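Local structure of SusD/RagB family nutrient-binding outer membrane lipoprotein (Bacteroides vulgatus, 4F7A) at residues A376-Y379 against L380-K383. The protein probably binds mucin O-glycans at the bacterial surface as a SusD-like, TPR-like lipoprotein of the outer membrane. Sequence-based numbering, arbitrary orientation.
Sequences ASLY and LTSK
Leu380 and Ala376 meet on the buried side of this compact stretch of overlapping turns: the backbone N of Leu380 gives a bond of 2.9 Å to Ala376 O, arriving nearly in line with the carbonyl. The leucine side chain lies against that same oxygen, its CG 3.3 Å from Ala376 O, and its CD1 branch reaches the methyl of Ala376 at 4.2 Å. Both residues also rest on helix 356-371. Tyr379 CG lies anti to the backbone N (chi1 176°), carrying the ring off the turns and into the protein, where it meets the ring of Phe368 and its OH bonds to Gln426. An i+4 bond is followed by two overlapping type I beta turns, in the loop that links helices 356-371 and 416-431 of the SusD-like fold. Two carbonyl oxygens each accept both a hydroxyl and a backbone N-H from a single residue. Ser382 OG donates a hydrogen bond to Tyr379 O, on a lone pair in the carbonyl plane, at 2.7 Å, while Ser382 N bonds to it at 3.0 Å from above that plane. Without the hydroxyl, as with an alanine here, Tyr379 O would probably keep just the backbone bond, the last turn less firmly fastened. Thr381 grips Leu378 O likewise, through OG1 (2.7 Å) and N (3.0 Å), but on the exposed side, where Leu378 CD1 merely brushes OG1 at 3.8 Å and Ser377 turns its hydroxyl back to Asp375.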
ATOM      1  N   ALA A 376      -6.924 -19.787  12.645  1.00 12.29           N
ATOM      2  CA  ALA A 376      -6.012 -20.131  11.523  1.00 11.69           C
ATOM      3  C   ALA A 376      -5.160 -21.395  11.771  1.00 12.28           C
ATOM      4  O   ALA A 376      -4.319 -21.749  10.947  1.00 12.21           O
ATOM      5  CB  ALA A 376      -5.092 -18.932  11.214  1.00 10.84           C
ATOM      6  N   SER A 377      -5.363 -22.077  12.892  1.00 12.06           N
ATOM      7  CA  SER A 377      -4.493 -23.188  13.243  1.00 14.39           C
ATOM      8  C   SER A 377      -4.445 -24.291  12.164  1.00 14.99           C
ATOM      9  O   SER A 377      -3.371 -24.769  11.816  1.00 14.45           O
ATOM     10  CB  SER A 377      -4.868 -23.795  14.611  1.00 15.12           C
ATOM     11  OG  SER A 377      -4.797 -22.819  15.656  1.00 13.50           O
ATOM     12  N   LEU A 378      -5.603 -24.694  11.664  1.00 16.21           N
ATOM     13  CA  LEU A 378      -5.682 -25.767  10.665  1.00 15.25           C
ATOM     14  C   LEU A 378      -5.079 -25.270   9.339  1.00 13.29           C
ATOM     15  O   LEU A 378      -4.289 -25.955   8.713  1.00 13.51           O
ATOM     16  CB  LEU A 378      -7.129 -26.199  10.474  1.00 17.09           C
ATOM     17  CG  LEU A 378      -7.302 -27.508   9.679  1.00 27.73           C
ATOM     18  CD1 LEU A 378      -6.441 -28.624  10.270  1.00 33.51           C
ATOM     19  CD2 LEU A 378      -8.746 -27.909   9.639  1.00 27.59           C
ATOM     20  N   TYR A 379      -5.397 -24.040   8.958  1.00 11.81           N
ATOM     21  CA  TYR A 379      -4.846 -23.446   7.741  1.00 11.34           C
ATOM     22  C   TYR A 379      -3.324 -23.399   7.775  1.00 12.17           C
ATOM     23  O   TYR A 379      -2.667 -23.668   6.763  1.00 11.85           O
ATOM     24  CB  TYR A 379      -5.417 -22.043   7.582  1.00 10.23           C
ATOM     25  CG  TYR A 379      -4.919 -21.209   6.436  1.00  9.25           C
ATOM     26  CD1 TYR A 379      -5.572 -21.223   5.218  1.00 12.11           C
ATOM     27  CD2 TYR A 379      -3.880 -20.311   6.607  1.00 14.26           C
ATOM     28  CE1 TYR A 379      -5.166 -20.424   4.171  1.00 13.17           C
ATOM     29  CE2 TYR A 379      -3.468 -19.487   5.560  1.00 14.40           C
ATOM     30  CZ  TYR A 379      -4.103 -19.547   4.342  1.00 16.52           C
ATOM     31  OH  TYR A 379      -3.711 -18.726   3.288  1.00 13.59           O
ATOM     32  N   LEU A 380      -2.769 -23.085   8.947  1.00 11.93           N
ATOM     33  CA  LEU A 380      -1.316 -22.996   9.125  1.00 12.72           C
ATOM     34  C   LEU A 380      -0.593 -24.353   9.055  1.00 13.64           C
ATOM     35  O   LEU A 380       0.631 -24.377   8.974  1.00 15.27           O
ATOM     36  CB  LEU A 380      -0.996 -22.279  10.454  1.00 12.60           C
ATOM     37  CG  LEU A 380      -1.219 -20.778  10.389  1.00  9.90           C
ATOM     38  CD1 LEU A 380      -1.155 -20.193  11.833  1.00 14.03           C
ATOM     39  CD2 LEU A 380      -0.202 -20.121   9.412  1.00  9.72           C
ATOM     40  N   THR A 381      -1.342 -25.460   9.057  1.00 13.52           N
ATOM     41  CA  THR A 381      -0.782 -26.787   8.825  1.00 18.20           C
ATOM     42  C   THR A 381      -1.019 -27.280   7.408  1.00 21.24           C
ATOM     43  O   THR A 381      -0.590 -28.376   7.063  1.00 21.46           O
ATOM     44  CB  THR A 381      -1.435 -27.864   9.750  1.00 22.72           C
ATOM     45  OG1 THR A 381      -2.797 -28.095   9.345  1.00 31.45           O
ATOM     46  CG2 THR A 381      -1.402 -27.449  11.164  1.00 21.74           C
ATOM     47  N   SER A 382      -1.693 -26.501   6.574  1.00 17.68           N
ATOM     48  CA  SER A 382      -2.213 -27.063   5.342  1.00 19.44           C
ATOM     49  C   SER A 382      -1.172 -27.109   4.216  1.00 18.51           C
ATOM     50  O   SER A 382      -0.168 -26.418   4.235  1.00 16.85           O
ATOM     51  CB  SER A 382      -3.483 -26.336   4.906  1.00 23.42           C
ATOM     52  OG  SER A 382      -3.193 -25.018   4.529  1.00 18.91           O
ATOM     53  N   LYS A 383      -1.442 -27.949   3.231  1.00 19.34           N
ATOM     54  CA  LYS A 383      -0.511 -28.214   2.137  1.00 19.48           C
ATOM     55  C   LYS A 383      -1.093 -27.748   0.789  1.00 17.86           C
ATOM     56  O   LYS A 383      -0.629 -28.160  -0.272  1.00 17.36           O
ATOM     57  CB  LYS A 383      -0.205 -29.721   2.099  1.00 23.59           C
TER